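Local coordinates for Myo-inositol phosphohydrolase (Mitsuokella multacida, PDB 4WU3), which probably removes phosphate groups from inositol hexakisphosphate and other inositol polyphosphates, as a phytase of the protein tyrosine phosphatase-like family, at residues A[112-116]-A[202-206]; A[353-359]-A[388-394]; A[362-368]-A[572-576]. The protein carries 2 engineered substitutions. All coordinates share one frame; numbering follows the deposited sequence.

Interaction 1 (A[112-116]-A[202-206]); sequences KPSQF and HGANY
Asn205 grips the end of the 112-116 loop with its backbone and its side-chain amide together. Its backbone N meets Phe116 O at 2.8 Å, nearly in line with the C=O bond, and ND2 comes to the same oxygen from above the carbonyl plane at 3.1 Å. The same ND2 reaches Ser114 O at 3.0 Å; this oxygen lies in the plane of the amide, although ND2 stands well above the plane of the Ser114 carbonyl. With CG beside the backbone N (chi1 -56°), the carboxamide folds back over the carbonyl that its own N-H already holds. An alanine here, without ND2, would probably leave Ser114 O without this donor and Phe116 O with only the Asn205 N-H of the two, so that the short 3-10 turn 113-115 could shift. The inner side is buried: Ala204 CB sits at the edge of the Phe116 ring, 3.9 Å from CD2, and Ala204 CA directs its hydrogen at Pro113 O. That ring also rests on Ile105 and Leu106 of helix 99-108. Toward solvent few side-chain atoms meet: Pro113 CB lies 3.6 Å from His202 O beside the exposed Gly203, and the CB of exposed Ser114 points away. Gly203, with positive phi, closes helix 195-201 in a Schellman motif. The chain then enters strand 205-211 beside the parallel strand 116-122, so the arrangement is typical of an alpha/beta sheet edge, where a helix C-terminus turns into the outermost strand at the start of its parallel neighbour.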
# COMPACT_ATOMS: atom_id res chain seq x y z
N LYS A 112 12.14 34.34 18.55
CA LYS A 112 10.93 35.13 18.58
C LYS A 112 9.92 34.54 17.62
O LYS A 112 10.29 33.81 16.72
CB LYS A 112 11.23 36.57 18.19
CG LYS A 112 12.29 37.24 19.06
CD LYS A 112 12.40 38.72 18.75
CE LYS A 112 13.13 38.99 17.44
NZ LYS A 112 14.52 38.46 17.43
N PRO A 113 8.63 34.83 17.83
CA PRO A 113 7.61 34.35 16.92
C PRO A 113 7.92 34.65 15.46
O PRO A 113 7.65 33.82 14.58
CB PRO A 113 6.36 35.11 17.37
CG PRO A 113 6.57 35.32 18.83
CD PRO A 113 8.05 35.47 19.03
N SER A 114 8.50 35.82 15.18
CA SER A 114 8.80 36.20 13.79
C SER A 114 9.77 35.23 13.10
O SER A 114 9.84 35.19 11.87
CB SER A 114 9.35 37.63 13.73
OG SER A 114 10.52 37.78 14.53
N GLN A 115 10.50 34.45 13.88
CA GLN A 115 11.40 33.45 13.33
C GLN A 115 10.85 32.01 13.35
O GLN A 115 11.55 31.07 13.00
CB GLN A 115 12.74 33.51 14.06
CG GLN A 115 13.63 34.60 13.52
CD GLN A 115 13.02 35.97 13.71
OE1 GLN A 115 12.75 36.70 12.76
NE2 GLN A 115 12.85 36.34 14.94
N PHE A 116 9.59 31.86 13.74
CA PHE A 116 9.02 30.55 13.97
C PHE A 116 8.09 30.18 12.82
O PHE A 116 7.21 30.96 12.45
CB PHE A 116 8.27 30.56 15.31
CG PHE A 116 7.68 29.23 15.70
CD1 PHE A 116 8.42 28.31 16.41
CD2 PHE A 116 6.38 28.92 15.38
CE1 PHE A 116 7.87 27.09 16.77
CE2 PHE A 116 5.83 27.71 15.74
CZ PHE A 116 6.58 26.79 16.43
N HIS A 202 -0.56 34.96 16.54
CA HIS A 202 0.49 34.89 17.54
C HIS A 202 1.80 35.45 17.01
O HIS A 202 2.82 35.39 17.68
CB HIS A 202 0.65 33.46 18.04
CG HIS A 202 -0.36 33.08 19.06
ND1 HIS A 202 -1.66 32.76 18.74
CD2 HIS A 202 -0.29 33.03 20.41
CE1 HIS A 202 -2.34 32.50 19.84
NE2 HIS A 202 -1.53 32.66 20.87
N GLY A 203 1.76 36.00 15.80
CA GLY A 203 2.93 36.64 15.20
C GLY A 203 3.89 35.66 14.55
O GLY A 203 5.00 36.02 14.20
N ALA A 204 3.46 34.41 14.40
CA ALA A 204 4.33 33.39 13.83
C ALA A 204 4.03 33.17 12.35
O ALA A 204 3.10 33.74 11.80
CB ALA A 204 4.19 32.09 14.60
N ASN A 205 4.85 32.33 11.72
CA ASN A 205 4.67 32.00 10.32
C ASN A 205 4.06 30.62 10.13
O ASN A 205 4.10 29.78 11.02
CB ASN A 205 6.02 32.05 9.64
CG ASN A 205 6.69 33.39 9.81
OD1 ASN A 205 6.36 34.34 9.11
ND2 ASN A 205 7.63 33.47 10.74
N TYR A 206 3.50 30.38 8.94
CA TYR A 206 2.71 29.20 8.66
C TYR A 206 3.01 28.62 7.29
O TYR A 206 3.15 29.36 6.31
CB TYR A 206 1.22 29.55 8.73
CG TYR A 206 0.28 28.39 8.52
CD1 TYR A 206 0.09 27.44 9.51
CD2 TYR A 206 -0.45 28.24 7.33
CE1 TYR A 206 -0.76 26.38 9.33
CE2 TYR A 206 -1.33 27.18 7.16
CZ TYR A 206 -1.47 26.26 8.16
OH TYR A 206 -2.32 25.20 8.04

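Interaction 2 (A[353-359]-A[388-394]); sequences PRNFRTM and LYMSGSA
The guanidinium of Arg357 has Gly392 CA over one face, offset toward the rim, while Asn355 O is met in its plane by NH1 at 2.8 Å. That bond is nearly straight (163°) and lies in the carbonyl plane as well, which, with a second bond from NH1 to Gly543 O, helps fix the rotation of the group. Gly392, having no side chain, lets the guanidinium lie over its CA. The Phe356 ring, by contrast, turns its edge to Ser393 CB and is packed on Met404 and Leu408 of helix 398-411. The two backbones run antiparallel. Arg357 and Gly392 form a hydrogen-bonded pair, Arg357 N to Gly392 O and Gly392 N to Arg357 O, 3.0 Å each, and Thr358 and Ser391 follow as a non-hydrogen-bonded pair in which Thr358 CG2 and Ser391 CB lie 3.9 Å apart. Ser391 OG itself is bonded to His537. At one end the bond from Ala394 N to Arg354 O, 2.9 Å long, ties the strand to the type II turn 353-356, and Arg354 CB touches Ala394 CB at 3.7 Å. At the other end Met359 N makes a weak bond to Met390 O, and a water accepts from both Met359 N and Met390 N. Met359, bent at chi2 (-59°), brings SD to 3.5 Å from Met390 CE, and its CG packs on Leu388 CD2. Asn355 ND2 bonds Ala542 O, and Ala542 and Gly543 both line the inositol tetrakisphosphate pocket. The arrangement is an antiparallel edge-strand pairing at the border of the mixed sheet of a PTP-like phosphatase domain, its turn braced against the phosphate-binding loop.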
# COMPACT_ATOMS: atom_id res chain seq x y z
N PRO A 353 -24.77 24.29 -34.02
CA PRO A 353 -23.97 23.43 -33.16
C PRO A 353 -24.82 22.87 -32.03
O PRO A 353 -25.90 23.40 -31.76
CB PRO A 353 -22.89 24.37 -32.63
CG PRO A 353 -23.51 25.73 -32.68
CD PRO A 353 -24.37 25.70 -33.91
N ARG A 354 -24.34 21.81 -31.40
CA ARG A 354 -25.02 21.22 -30.25
C ARG A 354 -25.25 22.26 -29.15
O ARG A 354 -24.44 23.17 -28.97
CB ARG A 354 -24.20 20.05 -29.73
CG ARG A 354 -24.90 19.19 -28.69
CD ARG A 354 -24.20 17.85 -28.51
NE ARG A 354 -22.76 17.99 -28.29
CZ ARG A 354 -22.14 17.75 -27.13
NH1 ARG A 354 -22.83 17.33 -26.07
NH2 ARG A 354 -20.82 17.92 -27.04
N ASN A 355 -26.36 22.14 -28.44
CA ASN A 355 -26.66 22.98 -27.27
C ASN A 355 -26.64 24.48 -27.56
O ASN A 355 -26.24 25.29 -26.70
CB ASN A 355 -25.69 22.66 -26.13
CG ASN A 355 -25.82 21.24 -25.63
OD1 ASN A 355 -26.92 20.68 -25.62
ND2 ASN A 355 -24.71 20.64 -25.22
N PHE A 356 -27.08 24.84 -28.77
CA PHE A 356 -27.11 26.24 -29.20
C PHE A 356 -28.31 26.92 -28.61
O PHE A 356 -29.40 26.35 -28.62
CB PHE A 356 -27.19 26.35 -30.72
CG PHE A 356 -27.33 27.77 -31.22
CD1 PHE A 356 -26.23 28.58 -31.36
CD2 PHE A 356 -28.58 28.30 -31.55
CE1 PHE A 356 -26.35 29.89 -31.81
CE2 PHE A 356 -28.70 29.60 -32.02
CZ PHE A 356 -27.58 30.40 -32.14
N ARG A 357 -28.13 28.14 -28.11
CA ARG A 357 -29.26 28.93 -27.63
C ARG A 357 -28.93 30.40 -27.60
O ARG A 357 -27.75 30.77 -27.50
CB ARG A 357 -29.70 28.48 -26.23
CG ARG A 357 -28.69 28.74 -25.12
CD ARG A 357 -27.66 27.62 -24.98
NE ARG A 357 -26.97 27.69 -23.69
CZ ARG A 357 -25.97 26.90 -23.33
NH1 ARG A 357 -25.52 25.96 -24.12
NH2 ARG A 357 -25.40 27.04 -22.17
N THR A 358 -29.95 31.24 -27.70
CA THR A 358 -29.81 32.66 -27.45
C THR A 358 -30.75 33.00 -26.32
O THR A 358 -31.58 32.18 -25.93
CB THR A 358 -30.13 33.55 -28.69
OG1 THR A 358 -31.55 33.61 -28.91
CG2 THR A 358 -29.44 33.02 -29.94
N MET A 359 -30.63 34.20 -25.78
CA MET A 359 -31.49 34.61 -24.68
C MET A 359 -32.90 34.91 -25.17
O MET A 359 -33.79 35.21 -24.36
CB MET A 359 -30.89 35.81 -23.97
CG MET A 359 -29.54 35.51 -23.33
SD MET A 359 -29.68 34.17 -22.13
CE MET A 359 -29.24 32.73 -23.08
N LEU A 388 -29.95 41.19 -23.19
CA LEU A 388 -28.72 40.59 -22.68
C LEU A 388 -27.70 40.30 -23.80
O LEU A 388 -26.50 40.30 -23.58
CB LEU A 388 -29.04 39.33 -21.87
CG LEU A 388 -27.94 38.66 -21.04
CD1 LEU A 388 -27.11 39.69 -20.28
CD2 LEU A 388 -28.56 37.67 -20.05
N TYR A 389 -28.21 40.09 -25.01
CA TYR A 389 -27.38 39.85 -26.18
C TYR A 389 -26.33 38.77 -25.92
O TYR A 389 -25.13 39.00 -26.00
CB TYR A 389 -26.72 41.15 -26.65
CG TYR A 389 -27.69 42.26 -26.96
CD1 TYR A 389 -28.90 42.02 -27.61
CD2 TYR A 389 -27.40 43.57 -26.62
CE1 TYR A 389 -29.79 43.04 -27.89
CE2 TYR A 389 -28.27 44.61 -26.89
CZ TYR A 389 -29.47 44.34 -27.53
OH TYR A 389 -30.35 45.36 -27.80
N MET A 390 -26.79 37.57 -25.63
CA MET A 390 -25.88 36.49 -25.31
C MET A 390 -26.37 35.18 -25.88
O MET A 390 -27.58 34.93 -25.93
CB MET A 390 -25.76 36.37 -23.79
CG MET A 390 -24.93 35.21 -23.31
SD MET A 390 -24.76 35.22 -21.52
CE MET A 390 -26.43 34.78 -21.05
N SER A 391 -25.44 34.35 -26.32
CA SER A 391 -25.76 33.01 -26.78
C SER A 391 -24.67 32.06 -26.31
O SER A 391 -23.62 32.49 -25.82
CB SER A 391 -25.88 33.00 -28.30
OG SER A 391 -24.72 33.54 -28.91
N GLY A 392 -24.94 30.76 -26.41
CA GLY A 392 -23.96 29.73 -26.09
C GLY A 392 -24.13 28.47 -26.93
O GLY A 392 -25.17 28.25 -27.53
N SER A 393 -23.10 27.64 -26.98
CA SER A 393 -23.21 26.35 -27.61
C SER A 393 -21.98 25.50 -27.36
O SER A 393 -20.99 25.96 -26.79
CB SER A 393 -23.39 26.51 -29.12
OG SER A 393 -22.18 26.96 -29.73
N ALA A 394 -22.05 24.27 -27.83
CA ALA A 394 -20.89 23.41 -27.94
C ALA A 394 -19.92 23.97 -28.97
O ALA A 394 -20.22 24.96 -29.64
CB ALA A 394 -21.32 22.00 -28.34
O HOH W 1 -29.82 37.12 -26.69

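Interaction 3 (A[362-368]-A[572-576]); sequences AFRTDVN and YLLGG
Arg364 sets out with CG between its backbone N and carbonyl carbon (chi1 70°) and bends at chi3, which lays its guanidinium flat on Tyr572, whose own ring swings out with CG anti to the backbone N. The two planes are only 10° apart and their centres 4.2 Å, a stacked cation-pi pair with CZ over the ring face. While it lies there, the guanidinium also grips the backbone of Tyr572 side-on: Arg364 NE, at 3.2 Å, and NH2, at 3.1 Å, both donate to Tyr572 O, which is in the guanidinium plane. Gly575 N adds another bond, so three donors meet on this one oxygen. The third nitrogen, NH1, makes a salt bridge with Asp366 OD2 on its syn side, fixing the rotation of the group and probably offsetting its charge. One residue along, Arg364 N bonds Leu573 O at 2.7 Å. Phe363 flanks this bond, its ring face over Leu573 CB, 3.8 Å from the centroid in a CH-pi contact, and its edge against Leu574 CD2. Farther down the loop, Val367 CG2 rests on Leu573 CD2 at 3.6 Å. Tyr572 OH accepts an almost straight bond (173°) from Asn368 N, while Asn368 OD1 turns to the backbone N of Lys370. Both ends of the tyrosine, carbonyl and hydroxyl, are thus held by the loop. Gly575, with positive phi, follows helix 564-573, and the whole is a Schellman helix end whose Tyr572 and Leu573 carbonyls are bonded by Arg364 from a loop that crosses it.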
# COMPACT_ATOMS: atom_id res chain seq x y z
N ALA A 362 -36.57 29.55 -26.86
CA ALA A 362 -37.62 28.94 -26.04
C ALA A 362 -37.01 28.09 -24.93
O ALA A 362 -35.97 27.45 -25.12
CB ALA A 362 -38.54 28.08 -26.90
N PHE A 363 -37.64 28.09 -23.77
CA PHE A 363 -37.27 27.16 -22.70
C PHE A 363 -37.40 25.73 -23.20
O PHE A 363 -38.25 25.42 -24.05
CB PHE A 363 -38.15 27.37 -21.47
CG PHE A 363 -37.84 28.62 -20.70
CD1 PHE A 363 -36.65 29.31 -20.89
CD2 PHE A 363 -38.72 29.09 -19.75
CE1 PHE A 363 -36.37 30.45 -20.16
CE2 PHE A 363 -38.44 30.23 -19.02
CZ PHE A 363 -37.26 30.91 -19.23
N ARG A 364 -36.58 24.84 -22.66
CA ARG A 364 -36.62 23.43 -23.01
C ARG A 364 -37.85 22.74 -22.43
O ARG A 364 -38.42 23.19 -21.44
CB ARG A 364 -35.37 22.72 -22.51
CG ARG A 364 -35.30 22.58 -21.00
CD ARG A 364 -34.30 21.51 -20.62
NE ARG A 364 -32.98 22.07 -20.41
CZ ARG A 364 -31.85 21.40 -20.54
NH1 ARG A 364 -31.83 20.15 -20.92
NH2 ARG A 364 -30.71 21.98 -20.31
N THR A 365 -38.24 21.62 -23.03
CA THR A 365 -39.38 20.84 -22.54
C THR A 365 -38.95 19.53 -21.89
O THR A 365 -39.80 18.74 -21.47
CB THR A 365 -40.34 20.51 -23.68
OG1 THR A 365 -39.65 19.74 -24.67
CG2 THR A 365 -40.88 21.78 -24.31
N ASP A 366 -37.64 19.30 -21.81
CA ASP A 366 -37.11 18.06 -21.26
C ASP A 366 -36.48 18.26 -19.88
O ASP A 366 -35.45 17.66 -19.57
CB ASP A 366 -36.09 17.45 -22.22
CG ASP A 366 -34.93 18.41 -22.53
OD1 ASP A 366 -35.12 19.40 -23.25
OD2 ASP A 366 -33.81 18.15 -22.05
N VAL A 367 -37.12 19.08 -19.05
CA VAL A 367 -36.63 19.38 -17.71
C VAL A 367 -36.44 18.12 -16.87
O VAL A 367 -37.33 17.27 -16.80
CB VAL A 367 -37.58 20.33 -16.96
CG1 VAL A 367 -37.13 20.53 -15.52
CG2 VAL A 367 -37.68 21.67 -17.67
N ASN A 368 -35.27 17.99 -16.26
CA ASN A 368 -34.99 16.91 -15.32
C ASN A 368 -34.60 17.51 -13.98
O ASN A 368 -33.47 17.95 -13.80
CB ASN A 368 -33.86 16.02 -15.84
CG ASN A 368 -33.61 14.80 -14.97
OD1 ASN A 368 -34.11 14.71 -13.84
ND2 ASN A 368 -32.84 13.85 -15.48
N TYR A 572 -30.45 27.23 -17.32
CA TYR A 572 -30.70 25.81 -17.49
C TYR A 572 -31.81 25.61 -18.50
O TYR A 572 -31.66 24.84 -19.47
CB TYR A 572 -31.07 25.12 -16.16
CG TYR A 572 -31.58 23.71 -16.34
CD1 TYR A 572 -30.71 22.67 -16.57
CD2 TYR A 572 -32.94 23.42 -16.30
CE1 TYR A 572 -31.16 21.38 -16.75
CE2 TYR A 572 -33.41 22.13 -16.46
CZ TYR A 572 -32.51 21.10 -16.69
OH TYR A 572 -32.94 19.80 -16.86
N LEU A 573 -32.92 26.32 -18.30
CA LEU A 573 -34.09 26.14 -19.15
C LEU A 573 -33.76 26.48 -20.59
O LEU A 573 -34.31 25.88 -21.51
CB LEU A 573 -35.25 26.98 -18.65
CG LEU A 573 -35.84 26.44 -17.35
CD1 LEU A 573 -36.88 27.38 -16.78
CD2 LEU A 573 -36.45 25.06 -17.57
N LEU A 574 -32.86 27.43 -20.80
CA LEU A 574 -32.54 27.85 -22.16
C LEU A 574 -31.62 26.87 -22.86
O LEU A 574 -31.38 27.01 -24.06
CB LEU A 574 -31.92 29.24 -22.16
CG LEU A 574 -32.94 30.33 -21.83
CD1 LEU A 574 -32.28 31.61 -21.35
CD2 LEU A 574 -33.82 30.59 -23.04
N GLY A 575 -31.11 25.87 -22.13
CA GLY A 575 -30.31 24.81 -22.72
C GLY A 575 -28.92 24.60 -22.14
O GLY A 575 -28.16 23.75 -22.63
N GLY A 576 -28.57 25.36 -21.10
CA GLY A 576 -27.34 25.12 -20.35
C GLY A 576 -27.55 23.96 -19.38
O GLY A 576 -28.60 23.32 -19.39

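Interactions 2 and 3 are neighbours, with centres about 12 Å apart, in the second phosphatase-like half of the chain; the centre of interaction 1 lies about 53 Å from that of interaction 2, across the centre of the chain in the first. Interaction 2 is the buried one and mainly backbone pairing, whereas 1 and 3 are partly exposed and add side-chain donors, an amide and a guanidinium, to carbonyls, 3 with aromatic and leucine packing as well. Both of these also include a Schellman helix end. Interactions 2 and 3 meet directly: Arg357 CB lies 3.1 Å from Leu574 O, and Met359 CE packs on Leu574 CD1, joining the edge strand to the helix terminus.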